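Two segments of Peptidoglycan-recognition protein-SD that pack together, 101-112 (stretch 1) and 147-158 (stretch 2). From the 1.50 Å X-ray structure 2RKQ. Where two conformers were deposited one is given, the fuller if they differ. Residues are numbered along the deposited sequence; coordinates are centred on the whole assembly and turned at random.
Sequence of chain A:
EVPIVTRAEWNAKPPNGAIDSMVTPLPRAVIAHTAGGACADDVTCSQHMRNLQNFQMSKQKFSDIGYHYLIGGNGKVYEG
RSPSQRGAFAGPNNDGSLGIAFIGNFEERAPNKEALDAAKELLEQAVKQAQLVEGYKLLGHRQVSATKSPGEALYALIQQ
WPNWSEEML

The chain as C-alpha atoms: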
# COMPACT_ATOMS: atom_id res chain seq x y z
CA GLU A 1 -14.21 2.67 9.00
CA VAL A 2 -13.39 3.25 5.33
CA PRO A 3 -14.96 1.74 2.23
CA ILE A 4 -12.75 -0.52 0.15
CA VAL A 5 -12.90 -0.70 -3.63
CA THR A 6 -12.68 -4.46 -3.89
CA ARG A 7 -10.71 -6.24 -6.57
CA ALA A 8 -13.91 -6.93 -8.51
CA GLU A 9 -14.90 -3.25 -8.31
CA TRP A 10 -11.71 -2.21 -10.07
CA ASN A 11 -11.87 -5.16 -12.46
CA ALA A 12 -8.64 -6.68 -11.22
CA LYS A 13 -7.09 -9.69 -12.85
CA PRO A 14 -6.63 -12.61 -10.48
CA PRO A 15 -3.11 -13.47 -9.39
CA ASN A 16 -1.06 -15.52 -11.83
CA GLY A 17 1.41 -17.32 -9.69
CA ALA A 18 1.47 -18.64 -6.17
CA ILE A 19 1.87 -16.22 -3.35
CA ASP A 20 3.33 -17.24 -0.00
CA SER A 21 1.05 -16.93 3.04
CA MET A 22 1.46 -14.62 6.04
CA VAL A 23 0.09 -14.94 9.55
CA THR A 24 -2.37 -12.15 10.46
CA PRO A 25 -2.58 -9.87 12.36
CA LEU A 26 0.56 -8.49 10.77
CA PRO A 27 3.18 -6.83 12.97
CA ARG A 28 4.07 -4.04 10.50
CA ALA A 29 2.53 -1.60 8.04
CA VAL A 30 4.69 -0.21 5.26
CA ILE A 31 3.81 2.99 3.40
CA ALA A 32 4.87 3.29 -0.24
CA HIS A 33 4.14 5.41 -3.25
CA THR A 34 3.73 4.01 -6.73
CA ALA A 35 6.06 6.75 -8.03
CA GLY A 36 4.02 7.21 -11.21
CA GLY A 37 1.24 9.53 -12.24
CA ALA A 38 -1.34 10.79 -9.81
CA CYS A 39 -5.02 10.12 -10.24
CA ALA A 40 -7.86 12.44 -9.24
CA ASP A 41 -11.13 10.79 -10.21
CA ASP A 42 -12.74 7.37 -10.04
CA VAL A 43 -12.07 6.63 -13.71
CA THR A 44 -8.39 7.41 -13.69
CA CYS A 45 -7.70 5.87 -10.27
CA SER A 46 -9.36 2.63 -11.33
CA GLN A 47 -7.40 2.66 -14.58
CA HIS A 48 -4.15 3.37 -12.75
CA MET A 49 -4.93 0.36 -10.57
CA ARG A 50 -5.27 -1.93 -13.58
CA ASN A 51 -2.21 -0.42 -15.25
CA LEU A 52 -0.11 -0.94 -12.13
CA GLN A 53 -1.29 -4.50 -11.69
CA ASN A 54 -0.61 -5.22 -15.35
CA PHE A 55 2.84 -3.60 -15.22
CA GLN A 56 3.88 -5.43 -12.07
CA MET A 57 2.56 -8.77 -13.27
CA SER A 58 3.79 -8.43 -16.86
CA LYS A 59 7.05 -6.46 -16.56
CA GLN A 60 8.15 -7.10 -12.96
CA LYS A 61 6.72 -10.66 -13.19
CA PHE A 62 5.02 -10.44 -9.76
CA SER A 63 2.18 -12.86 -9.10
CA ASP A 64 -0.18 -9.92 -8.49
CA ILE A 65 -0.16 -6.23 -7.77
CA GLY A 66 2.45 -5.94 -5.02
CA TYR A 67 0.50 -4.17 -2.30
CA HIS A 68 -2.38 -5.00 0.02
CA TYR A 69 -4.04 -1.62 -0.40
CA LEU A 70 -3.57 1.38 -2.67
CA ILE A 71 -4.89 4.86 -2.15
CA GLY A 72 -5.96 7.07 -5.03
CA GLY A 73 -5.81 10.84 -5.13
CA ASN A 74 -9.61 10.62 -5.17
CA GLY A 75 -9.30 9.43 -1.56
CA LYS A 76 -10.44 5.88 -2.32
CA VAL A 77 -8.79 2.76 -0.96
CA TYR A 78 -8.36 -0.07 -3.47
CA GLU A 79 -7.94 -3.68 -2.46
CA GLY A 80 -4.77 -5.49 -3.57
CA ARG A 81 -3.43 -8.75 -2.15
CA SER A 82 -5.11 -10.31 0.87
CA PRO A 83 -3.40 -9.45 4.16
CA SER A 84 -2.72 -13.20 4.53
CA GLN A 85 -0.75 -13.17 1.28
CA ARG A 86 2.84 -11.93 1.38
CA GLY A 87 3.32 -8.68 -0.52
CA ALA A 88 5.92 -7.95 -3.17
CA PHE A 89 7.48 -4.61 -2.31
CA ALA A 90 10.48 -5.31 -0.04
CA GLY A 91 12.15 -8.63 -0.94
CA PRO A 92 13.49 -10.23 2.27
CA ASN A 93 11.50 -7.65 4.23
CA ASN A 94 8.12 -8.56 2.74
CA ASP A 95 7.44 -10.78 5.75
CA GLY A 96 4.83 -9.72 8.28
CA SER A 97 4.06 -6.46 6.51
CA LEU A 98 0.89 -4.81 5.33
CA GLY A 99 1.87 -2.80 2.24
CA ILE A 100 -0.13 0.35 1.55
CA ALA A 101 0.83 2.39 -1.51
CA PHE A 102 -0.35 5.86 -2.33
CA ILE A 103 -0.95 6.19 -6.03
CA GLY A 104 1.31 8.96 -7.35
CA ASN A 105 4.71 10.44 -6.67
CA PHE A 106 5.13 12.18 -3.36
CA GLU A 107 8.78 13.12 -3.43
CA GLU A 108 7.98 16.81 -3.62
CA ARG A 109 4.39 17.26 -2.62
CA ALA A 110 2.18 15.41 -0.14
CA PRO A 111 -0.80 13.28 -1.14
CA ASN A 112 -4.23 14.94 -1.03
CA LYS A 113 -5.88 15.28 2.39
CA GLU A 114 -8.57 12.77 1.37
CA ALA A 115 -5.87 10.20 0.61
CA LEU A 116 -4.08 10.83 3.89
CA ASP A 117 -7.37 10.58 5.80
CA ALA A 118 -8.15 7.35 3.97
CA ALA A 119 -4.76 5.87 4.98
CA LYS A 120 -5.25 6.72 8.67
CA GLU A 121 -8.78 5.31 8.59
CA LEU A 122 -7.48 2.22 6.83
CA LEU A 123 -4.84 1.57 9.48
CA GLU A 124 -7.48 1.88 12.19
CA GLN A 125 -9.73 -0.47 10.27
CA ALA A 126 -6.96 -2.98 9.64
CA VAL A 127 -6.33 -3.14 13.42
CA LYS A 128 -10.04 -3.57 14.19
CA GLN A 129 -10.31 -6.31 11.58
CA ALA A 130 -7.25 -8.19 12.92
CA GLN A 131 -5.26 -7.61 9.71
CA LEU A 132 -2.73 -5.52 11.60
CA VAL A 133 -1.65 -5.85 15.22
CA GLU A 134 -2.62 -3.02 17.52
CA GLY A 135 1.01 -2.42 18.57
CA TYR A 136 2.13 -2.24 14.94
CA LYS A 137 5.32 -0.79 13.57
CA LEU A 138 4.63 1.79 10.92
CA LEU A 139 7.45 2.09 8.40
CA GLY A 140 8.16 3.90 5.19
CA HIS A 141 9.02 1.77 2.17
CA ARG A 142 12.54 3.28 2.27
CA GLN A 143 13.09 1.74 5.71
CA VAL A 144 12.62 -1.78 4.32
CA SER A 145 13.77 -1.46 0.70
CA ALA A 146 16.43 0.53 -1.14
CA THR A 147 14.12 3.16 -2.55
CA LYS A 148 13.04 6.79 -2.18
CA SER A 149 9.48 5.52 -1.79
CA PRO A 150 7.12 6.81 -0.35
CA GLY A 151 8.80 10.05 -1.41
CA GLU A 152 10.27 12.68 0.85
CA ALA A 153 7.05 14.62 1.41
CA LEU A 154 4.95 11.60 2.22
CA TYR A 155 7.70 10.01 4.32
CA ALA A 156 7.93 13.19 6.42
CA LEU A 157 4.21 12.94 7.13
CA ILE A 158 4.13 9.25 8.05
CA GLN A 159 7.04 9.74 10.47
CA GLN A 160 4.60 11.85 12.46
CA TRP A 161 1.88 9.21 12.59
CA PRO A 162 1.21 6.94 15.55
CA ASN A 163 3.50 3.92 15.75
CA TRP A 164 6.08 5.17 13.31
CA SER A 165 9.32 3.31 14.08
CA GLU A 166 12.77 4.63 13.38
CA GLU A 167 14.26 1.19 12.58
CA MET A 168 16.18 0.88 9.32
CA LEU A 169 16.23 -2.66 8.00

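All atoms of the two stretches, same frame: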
# COMPACT_ATOMS: atom_id res chain seq x y z
N ALA A 101 0.17 1.47 -0.59
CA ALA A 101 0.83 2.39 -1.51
C ALA A 101 -0.10 3.51 -1.92
O ALA A 101 -1.25 3.27 -2.31
CB ALA A 101 1.34 1.67 -2.76
N PHE A 102 0.38 4.74 -1.79
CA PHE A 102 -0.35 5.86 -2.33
C PHE A 102 -0.05 5.94 -3.81
O PHE A 102 1.12 5.88 -4.24
CB PHE A 102 0.12 7.15 -1.67
CG PHE A 102 -0.40 7.37 -0.28
CD1 PHE A 102 0.10 6.66 0.80
CD2 PHE A 102 -1.38 8.35 -0.05
CE1 PHE A 102 -0.38 6.89 2.08
CE2 PHE A 102 -1.86 8.59 1.23
CZ PHE A 102 -1.36 7.87 2.30
N ILE A 103 -1.11 6.08 -4.59
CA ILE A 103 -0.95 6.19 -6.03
C ILE A 103 -0.47 7.61 -6.33
O ILE A 103 -1.13 8.59 -5.95
CB ILE A 103 -2.25 5.91 -6.79
CG1 ILE A 103 -2.74 4.48 -6.48
CG2 ILE A 103 -2.03 6.15 -8.30
CD1 ILE A 103 -4.14 4.16 -6.96
N GLY A 104 0.68 7.68 -7.00
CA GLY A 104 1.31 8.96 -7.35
C GLY A 104 2.75 9.03 -6.92
O GLY A 104 3.33 8.03 -6.49
N ASN A 105 3.33 10.22 -7.04
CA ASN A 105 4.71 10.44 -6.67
C ASN A 105 4.77 11.57 -5.67
O ASN A 105 4.42 12.72 -5.98
CB ASN A 105 5.58 10.75 -7.89
CG ASN A 105 7.06 10.75 -7.54
OD1 ASN A 105 7.50 11.46 -6.63
ND2 ASN A 105 7.82 9.93 -8.24
N PHE A 106 5.21 11.24 -4.47
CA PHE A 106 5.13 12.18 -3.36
C PHE A 106 6.50 12.56 -2.83
O PHE A 106 6.68 12.81 -1.64
CB PHE A 106 4.16 11.62 -2.32
CG PHE A 106 2.83 11.34 -2.92
CD1 PHE A 106 2.42 10.03 -3.19
CD2 PHE A 106 2.04 12.39 -3.35
CE1 PHE A 106 1.21 9.80 -3.82
CE2 PHE A 106 0.84 12.17 -3.98
CZ PHE A 106 0.42 10.87 -4.22
N GLU A 107 7.45 12.63 -3.76
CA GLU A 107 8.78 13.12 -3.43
C GLU A 107 8.69 14.59 -3.05
O GLU A 107 9.32 15.02 -2.08
CB GLU A 107 9.72 12.96 -4.62
CG GLU A 107 10.33 11.58 -4.76
CD GLU A 107 11.57 11.39 -3.87
OE1 GLU A 107 12.65 11.13 -4.45
OE2 GLU A 107 11.49 11.53 -2.63
N GLU A 108 7.91 15.35 -3.80
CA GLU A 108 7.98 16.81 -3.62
C GLU A 108 6.74 17.47 -3.12
O GLU A 108 6.80 18.60 -2.63
CB GLU A 108 8.46 17.45 -4.91
CG GLU A 108 9.93 17.18 -5.05
CD GLU A 108 10.44 17.51 -6.38
OE1 GLU A 108 9.94 18.49 -6.96
OE2 GLU A 108 11.34 16.78 -6.86
N ARG A 109 5.61 16.78 -3.23
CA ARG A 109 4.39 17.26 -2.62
C ARG A 109 3.71 16.09 -1.93
O ARG A 109 3.91 14.93 -2.32
CB ARG A 109 3.47 17.88 -3.68
CG ARG A 109 2.82 16.90 -4.62
CD ARG A 109 1.95 17.62 -5.66
NE ARG A 109 0.76 18.26 -5.08
CZ ARG A 109 0.01 19.16 -5.71
NH1 ARG A 109 0.33 19.56 -6.95
NH2 ARG A 109 -1.05 19.68 -5.10
N ALA A 110 2.94 16.41 -0.89
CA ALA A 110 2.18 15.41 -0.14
C ALA A 110 0.97 14.93 -0.93
O ALA A 110 0.46 15.65 -1.80
CB ALA A 110 1.71 16.01 1.18
N PRO A 111 0.49 13.70 -0.62
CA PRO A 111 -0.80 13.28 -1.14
C PRO A 111 -1.90 14.24 -0.69
O PRO A 111 -1.71 15.00 0.29
CB PRO A 111 -1.01 11.92 -0.47
CG PRO A 111 0.38 11.42 -0.15
CD PRO A 111 1.12 12.67 0.23
N ASN A 112 -3.04 14.17 -1.38
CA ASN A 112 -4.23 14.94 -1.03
C ASN A 112 -4.71 14.59 0.37
O ASN A 112 -4.53 13.45 0.82
CB ASN A 112 -5.36 14.63 -2.03
CG ASN A 112 -5.02 15.06 -3.45
OD1 ASN A 112 -4.15 15.91 -3.68
ND2 ASN A 112 -5.72 14.49 -4.42
N THR A 147 15.01 2.37 -1.72
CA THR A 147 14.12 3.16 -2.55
C THR A 147 13.89 4.52 -1.90
O THR A 147 14.07 4.66 -0.69
CB THR A 147 12.75 2.45 -2.77
OG1 THR A 147 11.90 3.26 -3.58
CG2 THR A 147 12.04 2.14 -1.42
N LYS A 148 13.49 5.50 -2.70
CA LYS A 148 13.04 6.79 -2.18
C LYS A 148 11.60 6.71 -1.71
O LYS A 148 11.14 7.58 -0.97
CB LYS A 148 13.15 7.89 -3.24
CG LYS A 148 14.59 8.20 -3.67
CD LYS A 148 15.47 8.61 -2.48
CE LYS A 148 15.69 10.12 -2.37
NZ LYS A 148 14.47 10.90 -2.00
N SER A 149 10.88 5.69 -2.17
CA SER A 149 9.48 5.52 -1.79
C SER A 149 9.36 5.58 -0.26
O SER A 149 10.20 5.01 0.43
CB SER A 149 9.00 4.18 -2.32
OG SER A 149 7.67 3.93 -1.93
N PRO A 150 8.32 6.25 0.28
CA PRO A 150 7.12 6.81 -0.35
C PRO A 150 7.27 8.25 -0.81
O PRO A 150 6.26 8.93 -1.04
CB PRO A 150 6.08 6.70 0.77
CG PRO A 150 6.90 7.00 2.03
CD PRO A 150 8.27 6.40 1.76
N GLY A 151 8.52 8.68 -0.99
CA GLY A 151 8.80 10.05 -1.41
C GLY A 151 9.02 10.91 -0.19
O GLY A 151 8.40 10.73 0.86
N GLU A 152 9.91 11.88 -0.31
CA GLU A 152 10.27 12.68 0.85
C GLU A 152 9.08 13.30 1.57
O GLU A 152 9.01 13.28 2.80
CB GLU A 152 11.26 13.80 0.48
CG GLU A 152 12.61 13.33 -0.02
CD GLU A 152 13.44 12.59 1.02
OE1 GLU A 152 14.23 11.72 0.61
OE2 GLU A 152 13.32 12.88 2.24
N ALA A 153 8.14 13.87 0.80
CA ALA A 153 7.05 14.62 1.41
C ALA A 153 6.11 13.70 2.16
O ALA A 153 5.67 14.00 3.27
CB ALA A 153 6.27 15.42 0.36
N LEU A 154 5.83 12.55 1.56
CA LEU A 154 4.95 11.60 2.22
C LEU A 154 5.66 10.92 3.39
O LEU A 154 5.07 10.72 4.46
CB LEU A 154 4.41 10.59 1.20
CG LEU A 154 3.58 9.44 1.76
CD1 LEU A 154 2.43 9.91 2.67
CD2 LEU A 154 3.02 8.66 0.59
N TYR A 155 6.93 10.59 3.21
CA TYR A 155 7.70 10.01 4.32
C TYR A 155 7.72 10.93 5.53
O TYR A 155 7.51 10.47 6.65
CB TYR A 155 9.12 9.68 3.88
CG TYR A 155 9.91 8.95 4.93
CD1 TYR A 155 11.02 9.55 5.53
CD2 TYR A 155 9.53 7.67 5.36
CE1 TYR A 155 11.75 8.88 6.50
CE2 TYR A 155 10.27 7.00 6.33
CZ TYR A 155 11.37 7.62 6.89
OH TYR A 155 12.10 6.95 7.85
N ALA A 156 7.90 12.23 5.30
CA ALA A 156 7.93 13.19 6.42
C ALA A 156 6.62 13.19 7.21
O ALA A 156 6.61 13.36 8.44
CB ALA A 156 8.19 14.57 5.90
N LEU A 157 5.52 12.99 6.49
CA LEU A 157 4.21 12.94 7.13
C LEU A 157 4.05 11.66 7.95
O LEU A 157 3.64 11.72 9.12
CB LEU A 157 3.09 13.06 6.08
CG LEU A 157 2.96 14.40 5.36
CD1 LEU A 157 1.86 14.28 4.30
CD2 LEU A 157 2.65 15.53 6.36
N ILE A 158 4.37 10.52 7.35
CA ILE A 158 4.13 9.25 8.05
C ILE A 158 5.02 9.14 9.29
O ILE A 158 4.64 8.51 10.27
CB ILE A 158 4.23 7.99 7.13
CG1 ILE A 158 5.66 7.74 6.67
CG2 ILE A 158 3.30 8.12 5.95
CD1 ILE A 158 6.29 6.53 7.28

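The polar side of this contact centres on the first turn of the helix in stretch 2. At the start of a helix the first backbone NH groups have no carbonyl of an earlier turn to bind, and here stretch 1 supplies their acceptors. The best of these bonds comes from a side chain: Glu107 bends back toward stretch 2, although its CA-to-CB bond points away, and its OE2 accepts a hydrogen bond from Glu152 N at 2.8 Å. A carboxylate suits this place because its negative charge also faces the positive end of the helix dipole. The remaining bonds use backbone carbonyls and are weak. Phe106 O receives both Ala153 N, at 3.0 Å, and Leu154 N, at 3.3 Å, while Ala153 N also reaches Glu107 O at 3.3 Å. Ala153 N divides its hydrogen between two carbonyls and is poorly aligned with each (129° and 136°); Leu154 N points better, at 154°, but its bond is long.

The same carboxylate takes part in a charged cluster. Lys148 NZ forms a salt bridge with Glu107 OE1 at 3.1 Å, and within its own stretch it makes a shorter one with Glu152 OE1, at 2.7 Å. The long, flexible lysine can thus stand between two acids, which matters because Glu107 OE2 and Glu152 OE1 lie 4.2 Å apart and would otherwise repel each other uncompensated. Asn105 contributes from within stretch 1: its OD1 accepts a hydrogen bond from Glu107 N at 3.1 Å, tying down the backbone from which the glutamate reaches out.

Close backbone packing explains the glycine at the N-cap. The CA atoms of Gly151 and Glu107 are 3.7 Å apart, and a CB on Gly151 would point toward stretch 1, falling 2.3 Å from Phe106 C and 2.5 Å from Glu107 N. Its backbone angles, 93/146, independently call for glycine. Ala153 fits a similar limit two residues onward: its CB lies 3.5 Å from Arg109 C, so the small methyl packs directly against the backbone.

Apolar contacts continue along the helix, centred on Leu154. Its CD2 comes within 3.5 Å of Phe102 CD1, while its CD1 sits over one face of the Phe102 ring and 3.8 Å from Pro111 CG. Nearer the backbone, Leu154 CB meets Phe106 CB at 3.7 Å. A branched leucine suits this buried position, as its two methyls pack against both the Phe102 ring and Pro111. One residue before Pro111, Ala110 CB packs 3.6 Å from Leu157 CD1, extending the apolar surface to the next turn of the helix.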